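Side-chain contact in BIS(5'-nucleosyl)-tetraphosphatase (Diadenosine tetraphosphatase), putative (Plasmodium falciparum, PDB 5CFJ), which probably hydrolyses diadenosine tetraphosphate asymmetrically, as a member of the Nudix hydrolase family: residues 85-88 against 93-96. Residues are numbered along the deposited sequence; the frame is centred on the assembly and turned at random.
Sequences LKYN and PKET. With SO4 (sulfate ion), chain B.
With CG of Tyr-87 set between its backbone N and carbonyl carbon (chi1 50°), the phenol leans across the neighbouring strand, and its OH arrives beside the hydroxyl of Thr-96, whose OG1 is held next to its own backbone N (chi1 -60°). Thr-96 OG1 donates to Tyr-87 OH at 2.7 Å, and the phenol in turn donates to sulfate O2, which lies in the ring plane 2.5 Å from that OH. CB of Lys-94 lies over one face of the ring, toward the rim and 4.1 Å from Tyr-87 CE2; in the conformer described, the extended chain then passes the phenol OH and brings Lys-94 NZ to 2.8 Å from the same O2. The two strands form the arms of the 76-89/92-103 hairpin in the Nudix fold; strand 92-103 also pairs with strand 6-16. Leu-85/Thr-96 and Tyr-87/Lys-94 are antiparallel hydrogen-bonded pairs. On the face carrying Lys-86 and Glu-95 the side chains meet only loosely, Lys-86 CD lying 3.8 Å from OE2 in one of the two conformers of Glu-95. His-43 and Lys-48 also hydrogen-bond the sulfate, probably a crystallisation ion, and together with Lys-94 they would help to offset its negative charge.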
ATOM      1  N   LEU A  85      -4.311   2.280 -10.558  1.00 12.72           N
ATOM      2  CA  LEU A  85      -3.566   1.378 -11.421  1.00 13.24           C
ATOM      3  C   LEU A  85      -4.522   0.412 -12.068  1.00 13.79           C
ATOM      4  O   LEU A  85      -5.288  -0.237 -11.385  1.00 15.25           O
ATOM      5  CB  LEU A  85      -2.527   0.594 -10.616  1.00 13.69           C
ATOM      6  CG  LEU A  85      -1.571   1.386  -9.734  1.00 15.75           C
ATOM      7  CD1 LEU A  85      -0.580   0.453  -9.058  1.00 17.70           C
ATOM      8  CD2 LEU A  85      -0.852   2.454 -10.537  1.00 19.11           C
ATOM      9  N   LYS A  86      -4.470   0.302 -13.384  1.00 15.89           N
ATOM     10  CA  LYS A  86      -5.255  -0.699 -14.082  1.00 17.61           C
ATOM     11  C   LYS A  86      -4.318  -1.729 -14.682  1.00 18.89           C
ATOM     12  O   LYS A  86      -3.350  -1.385 -15.358  1.00 20.10           O
ATOM     13  CB  LYS A  86      -6.131  -0.077 -15.165  1.00 18.56           C
ATOM     14  CG  LYS A  86      -6.933  -1.143 -15.884  1.00 20.91           C
ATOM     15  CD  LYS A  86      -8.044  -0.579 -16.714  1.00 21.16           C
ATOM     16  CE  LYS A  86      -8.939  -1.702 -17.208  1.00 23.50           C
ATOM     17  NZ  LYS A  86     -10.058  -1.181 -18.024  1.00 24.42           N
ATOM     18  N   TYR A  87      -4.615  -2.997 -14.427  1.00 20.90           N
ATOM     19  CA  TYR A  87      -3.741  -4.083 -14.839  1.00 23.02           C
ATOM     20  C   TYR A  87      -4.544  -5.355 -14.993  1.00 28.55           C
ATOM     21  O   TYR A  87      -5.730  -5.375 -14.701  1.00 29.63           O
ATOM     22  CB  TYR A  87      -2.610  -4.274 -13.827  1.00 22.98           C
ATOM     23  CG  TYR A  87      -3.053  -4.380 -12.379  1.00 21.47           C
ATOM     24  CD1 TYR A  87      -3.318  -3.240 -11.631  1.00 20.04           C
ATOM     25  CD2 TYR A  87      -3.188  -5.617 -11.754  1.00 22.26           C
ATOM     26  CE1 TYR A  87      -3.713  -3.324 -10.307  1.00 19.49           C
ATOM     27  CE2 TYR A  87      -3.580  -5.713 -10.420  1.00 21.33           C
ATOM     28  CZ  TYR A  87      -3.843  -4.558  -9.705  1.00 19.49           C
ATOM     29  OH  TYR A  87      -4.227  -4.614  -8.380  1.00 19.18           O
ATOM     30  N   ASN A  88      -3.907  -6.419 -15.465  1.00 33.64           N
ATOM     31  CA  ASN A  88      -4.626  -7.664 -15.684  1.00 40.51           C
ATOM     32  C   ASN A  88      -4.278  -8.736 -14.668  1.00 45.30           C
ATOM     33  O   ASN A  88      -3.131  -8.856 -14.241  1.00 45.83           O
ATOM     34  CB  ASN A  88      -4.364  -8.179 -17.095  1.00 44.37           C
ATOM     35  CG  ASN A  88      -4.985  -7.297 -18.153  1.00 48.33           C
ATOM     36  OD1 ASN A  88      -6.105  -6.810 -17.991  1.00 48.53           O
ATOM     37  ND2 ASN A  88      -4.261  -7.081 -19.244  1.00 50.79           N
ATOM     38  N   PRO A  93      -9.689  -7.824 -16.012  0.98 61.09           N
ATOM     39  CA  PRO A  93      -9.314  -6.444 -15.692  0.98 50.90           C
ATOM     40  C   PRO A  93      -9.431  -6.134 -14.206  0.98 39.07           C
ATOM     41  O   PRO A  93     -10.450  -6.437 -13.584  0.98 36.86           O
ATOM     42  CB  PRO A  93     -10.316  -5.607 -16.496  0.98 53.17           C
ATOM     43  CG  PRO A  93     -10.782  -6.512 -17.582  0.98 55.44           C
ATOM     44  CD  PRO A  93     -10.801  -7.880 -16.973  0.98 57.94           C
ATOM     45  N   LYS A  94      -8.373  -5.547 -13.653  1.00 28.20           N
ATOM     46  CA  LYS A  94      -8.406  -5.078 -12.275  0.56 25.05           C
ATOM     47  C   LYS A  94      -7.959  -3.632 -12.196  1.00 21.74           C
ATOM     48  O   LYS A  94      -7.129  -3.161 -12.974  1.00 22.24           O
ATOM     49  CB  LYS A  94      -7.540  -5.943 -11.348  0.56 25.87           C
ATOM     50  CG  LYS A  94      -7.703  -5.578  -9.872  0.56 27.47           C
ATOM     51  CD  LYS A  94      -7.134  -6.614  -8.918  0.56 29.05           C
ATOM     52  CE  LYS A  94      -7.453  -6.224  -7.477  0.56 29.99           C
ATOM     53  NZ  LYS A  94      -6.975  -7.221  -6.487  0.56 27.79           N
ATOM     54  N   GLU A  95      -8.560  -2.930 -11.256  1.00 18.63           N
ATOM     55  CA  GLU A  95      -8.232  -1.554 -10.982  0.51 18.28           C
ATOM     56  C   GLU A  95      -8.030  -1.395  -9.486  1.00 16.04           C
ATOM     57  O   GLU A  95      -8.902  -1.784  -8.723  1.00 18.20           O
ATOM     58  CB  GLU A  95      -9.360  -0.664 -11.473  0.51 20.70           C
ATOM     59  CG  GLU A  95      -8.902   0.630 -12.009  0.51 20.90           C
ATOM     60  CD  GLU A  95      -9.954   1.309 -12.842  0.51 19.98           C
ATOM     61  OE1 GLU A  95     -11.068   1.561 -12.326  0.51 21.36           O
ATOM     62  OE2 GLU A  95      -9.661   1.579 -14.022  0.51 19.31           O
ATOM     63  N   THR A  96      -6.898  -0.837  -9.073  1.00 13.48           N
ATOM     64  CA  THR A  96      -6.676  -0.597  -7.657  1.00 13.27           C
ATOM     65  C   THR A  96      -6.330   0.865  -7.455  1.00 11.57           C
ATOM     66  O   THR A  96      -5.460   1.387  -8.135  1.00 12.33           O
ATOM     67  CB  THR A  96      -5.562  -1.477  -7.091  1.00 15.43           C
ATOM     68  OG1 THR A  96      -5.923  -2.852  -7.268  1.00 17.62           O
ATOM     69  CG2 THR A  96      -5.376  -1.190  -5.613  1.00 17.01           C
TER
HETATM   70  S   SO4 B 201      -3.328  -7.916  -6.941  1.00 28.47           S
HETATM   71  O1  SO4 B 201      -2.950  -8.143  -5.550  1.00 26.24           O
HETATM   72  O2  SO4 B 201      -4.226  -6.775  -7.068  1.00 27.47           O
HETATM   73  O3  SO4 B 201      -2.120  -7.683  -7.729  1.00 30.68           O
HETATM   74  O4  SO4 B 201      -3.989  -9.115  -7.453  1.00 32.52           O